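Local coordinates for Mll8193 protein (Mesorhizobium loti, PDB 3FH1), which is of unknown function but adopts the NTF2-like fold of the SnoaL-like family, whose cone-shaped cavity often binds small molecules, at residues 40-45 against 61-66. Numbering follows the deposited sequence.
Sequences ELIAEE and AGRQAC
Glu44 and Gly62 meet backbone to backbone where the chain turns a corner at Glu44 and Glu45, just after strand 42-43, beside the N-terminus of the helix 63-75. The first amide of that helix, Arg63 N, donates to Glu44 O over 3.0 Å, and Gly62 CA adds a CH...O contact to Glu44 O at 3.3 Å. Gly62 holds the N-cap position; its phi of 94° would jam a CB against the preceding carbonyl.

The Arg63 side chain crosses Ile42 obliquely. Arg63 CG is anti to the backbone N (chi1 178°), and the bend at chi3 (-66°) sets Arg63 NE 2.9 Å from Ile42 O. Arg63 NH2 also donates to Ile42 O, at 3.0 Å, so the guanidinium grips one carbonyl side-on, with the oxygen near its plane. Glu44 CA lies over one face, toward the rim. Nearer the helix backbone, Ile42 CG2 packs on Arg63 CG at 4.0 Å and on Cys66 CB at 4.1 Å. An alanine in place of Arg63 would probably leave Ile42 O without either side-chain donor and the 42-44 backbone less firmly held to the helix.

Ile42 continues onto Val67 and Trp70 of the same helix, while Cys66 rests on Cys46 and Ile48. Ala43 is joined to Ile120 by backbone hydrogen bonding, so the contact ties the start of helix 63-75 to the curved sheet of this NTF2-like fold through strand 119-127.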
ATOM      1  N   GLU A  40     -19.371  14.312   0.752  1.00 21.26           N
ATOM      2  CA  GLU A  40     -18.686  15.426   1.403  1.00 21.55           C
ATOM      3  C   GLU A  40     -17.204  15.160   1.636  1.00 20.60           C
ATOM      4  O   GLU A  40     -16.409  16.093   1.825  1.00 21.95           O
ATOM      5  CB  GLU A  40     -19.405  15.749   2.703  1.00 24.17           C
ATOM      6  CG  GLU A  40     -19.192  14.728   3.787  1.00 27.57           C
ATOM      7  CD  GLU A  40     -20.290  14.785   4.886  1.00 30.97           C
ATOM      8  OE1 GLU A  40     -21.487  14.724   4.557  1.00 35.77           O
ATOM      9  OE2 GLU A  40     -19.904  14.848   6.061  1.00 39.26           O
ATOM     10  N   LEU A  41     -16.803  13.893   1.590  1.00 20.94           N
ATOM     11  CA  LEU A  41     -15.409  13.511   1.839  1.00 20.77           C
ATOM     12  C   LEU A  41     -14.552  13.477   0.568  1.00 22.23           C
ATOM     13  O   LEU A  41     -13.342  13.301   0.674  1.00 21.01           O
ATOM     14  CB  LEU A  41     -15.332  12.113   2.466  1.00 21.48           C
ATOM     15  CG  LEU A  41     -15.995  11.911   3.813  1.00 21.31           C
ATOM     16  CD1 LEU A  41     -15.873  10.444   4.186  1.00 23.68           C
ATOM     17  CD2 LEU A  41     -15.327  12.805   4.841  1.00 24.59           C
ATOM     18  N   ILE A  42     -15.173  13.584  -0.630  1.00 20.67           N
ATOM     19  CA  ILE A  42     -14.535  13.298  -1.910  1.00 19.82           C
ATOM     20  C   ILE A  42     -14.415  14.565  -2.728  1.00 18.28           C
ATOM     21  O   ILE A  42     -15.394  15.291  -2.892  1.00 20.64           O
ATOM     22  CB  ILE A  42     -15.371  12.230  -2.670  1.00 19.82           C
ATOM     23  CG1 ILE A  42     -15.359  10.965  -1.808  1.00 22.34           C
ATOM     24  CG2 ILE A  42     -14.840  11.935  -4.114  1.00 19.65           C
ATOM     25  CD1 ILE A  42     -16.260   9.836  -2.267  1.00 23.24           C
ATOM     26  N   ALA A  43     -13.211  14.835  -3.206  1.00 18.92           N
ATOM     27  CA  ALA A  43     -12.939  15.969  -4.078  1.00 21.43           C
ATOM     28  C   ALA A  43     -13.637  15.836  -5.435  1.00 20.36           C
ATOM     29  O   ALA A  43     -13.907  14.720  -5.917  1.00 20.14           O
ATOM     30  CB  ALA A  43     -11.428  16.124  -4.294  1.00 19.44           C
ATOM     31  N   GLU A  44     -13.934  16.986  -6.053  1.00 19.90           N
ATOM     32  CA  GLU A  44     -14.587  16.990  -7.355  1.00 21.25           C
ATOM     33  C   GLU A  44     -13.814  16.155  -8.336  1.00 20.83           C
ATOM     34  O   GLU A  44     -14.407  15.421  -9.148  1.00 21.58           O
ATOM     35  CB  GLU A  44     -14.688  18.416  -7.898  1.00 21.86           C
ATOM     36  CG  GLU A  44     -15.486  18.503  -9.165  1.00 23.86           C
ATOM     37  CD  GLU A  44     -15.539  19.948  -9.715  1.00 31.60           C
ATOM     38  OE1 GLU A  44     -14.638  20.349 -10.473  1.00 37.77           O
ATOM     39  OE2 GLU A  44     -16.500  20.662  -9.383  1.00 29.53           O
ATOM     40  N   GLU A  45     -12.495  16.247  -8.264  0.70 19.40           N
ATOM     41  CA  GLU A  45     -11.602  15.601  -9.223  0.70 19.74           C
ATOM     42  C   GLU A  45     -11.034  14.273  -8.715  0.70 20.77           C
ATOM     43  O   GLU A  45     -10.138  13.704  -9.369  0.70 20.78           O
ATOM     44  CB  GLU A  45     -10.444  16.534  -9.600  0.70 22.32           C
ATOM     45  CG  GLU A  45      -9.365  16.700  -8.534  0.70 23.85           C
ATOM     46  CD  GLU A  45      -9.653  17.831  -7.469  0.70 29.44           C
ATOM     47  OE1 GLU A  45     -10.841  18.186  -7.165  0.70 18.85           O
ATOM     48  OE2 GLU A  45      -8.638  18.353  -6.926  0.70 31.67           O
ATOM     49  N   ALA A  61     -12.927   8.297 -12.159  1.00 20.36           N
ATOM     50  CA  ALA A  61     -12.560   9.709 -12.022  1.00 19.52           C
ATOM     51  C   ALA A  61     -13.765  10.593 -11.808  1.00 18.09           C
ATOM     52  O   ALA A  61     -14.769  10.486 -12.517  1.00 18.27           O
ATOM     53  CB  ALA A  61     -11.815  10.172 -13.268  1.00 21.81           C
ATOM     54  N   GLY A  62     -13.612  11.546 -10.904  1.00 21.20           N
ATOM     55  CA  GLY A  62     -14.664  12.475 -10.577  1.00 19.25           C
ATOM     56  C   GLY A  62     -15.477  12.014  -9.395  1.00 20.93           C
ATOM     57  O   GLY A  62     -15.661  10.819  -9.173  1.00 20.74           O
ATOM     58  N   ARG A  63     -16.006  12.962  -8.654  1.00 20.52           N
ATOM     59  CA  ARG A  63     -16.758  12.645  -7.455  1.00 18.69           C
ATOM     60  C   ARG A  63     -17.898  11.648  -7.717  1.00 22.02           C
ATOM     61  O   ARG A  63     -18.093  10.716  -6.951  1.00 21.73           O
ATOM     62  CB  ARG A  63     -17.328  13.904  -6.805  1.00 20.72           C
ATOM     63  CG  ARG A  63     -18.167  13.595  -5.563  1.00 19.95           C
ATOM     64  CD  ARG A  63     -18.792  14.843  -4.955  1.00 22.59           C
ATOM     65  NE  ARG A  63     -17.810  15.749  -4.432  1.00 24.48           N
ATOM     66  CZ  ARG A  63     -17.557  16.980  -4.871  1.00 23.64           C
ATOM     67  NH1 ARG A  63     -18.260  17.590  -5.819  1.00 24.72           N
ATOM     68  NH2 ARG A  63     -16.595  17.653  -4.282  1.00 24.45           N
ATOM     69  N   GLN A  64     -18.637  11.829  -8.817  1.00 20.41           N
ATOM     70  CA  GLN A  64     -19.791  10.979  -9.063  1.00 19.69           C
ATOM     71  C   GLN A  64     -19.398   9.504  -9.176  1.00 20.59           C
ATOM     72  O   GLN A  64     -20.016   8.614  -8.556  1.00 20.72           O
ATOM     73  CB  GLN A  64     -20.504  11.448 -10.316  1.00 20.54           C
ATOM     74  CG  GLN A  64     -21.727  10.668 -10.660  1.00 25.40           C
ATOM     75  CD  GLN A  64     -22.352  11.130 -11.961  1.00 26.69           C
ATOM     76  OE1 GLN A  64     -21.745  11.009 -13.049  1.00 27.11           O
ATOM     77  NE2 GLN A  64     -23.557  11.616 -11.878  1.00 29.81           N
ATOM     78  N   ALA A  65     -18.411   9.235 -10.033  1.00 19.83           N
ATOM     79  CA  ALA A  65     -17.912   7.861 -10.262  1.00 19.19           C
ATOM     80  C   ALA A  65     -17.381   7.253  -8.957  1.00 20.03           C
ATOM     81  O   ALA A  65     -17.567   6.062  -8.706  1.00 21.16           O
ATOM     82  CB  ALA A  65     -16.817   7.862 -11.323  1.00 20.51           C
ATOM     83  N   CYS A  66     -16.663   8.065  -8.187  1.00 21.50           N
ATOM     84  CA  CYS A  66     -16.048   7.569  -6.948  1.00 20.83           C
ATOM     85  C   CYS A  66     -17.132   7.266  -5.922  1.00 21.60           C
ATOM     86  O   CYS A  66     -17.110   6.211  -5.314  1.00 21.97           O
ATOM     87  CB  CYS A  66     -15.033   8.542  -6.407  1.00 22.11           C
ATOM     88  SG  CYS A  66     -13.610   8.713  -7.508  1.00 22.03           S
TER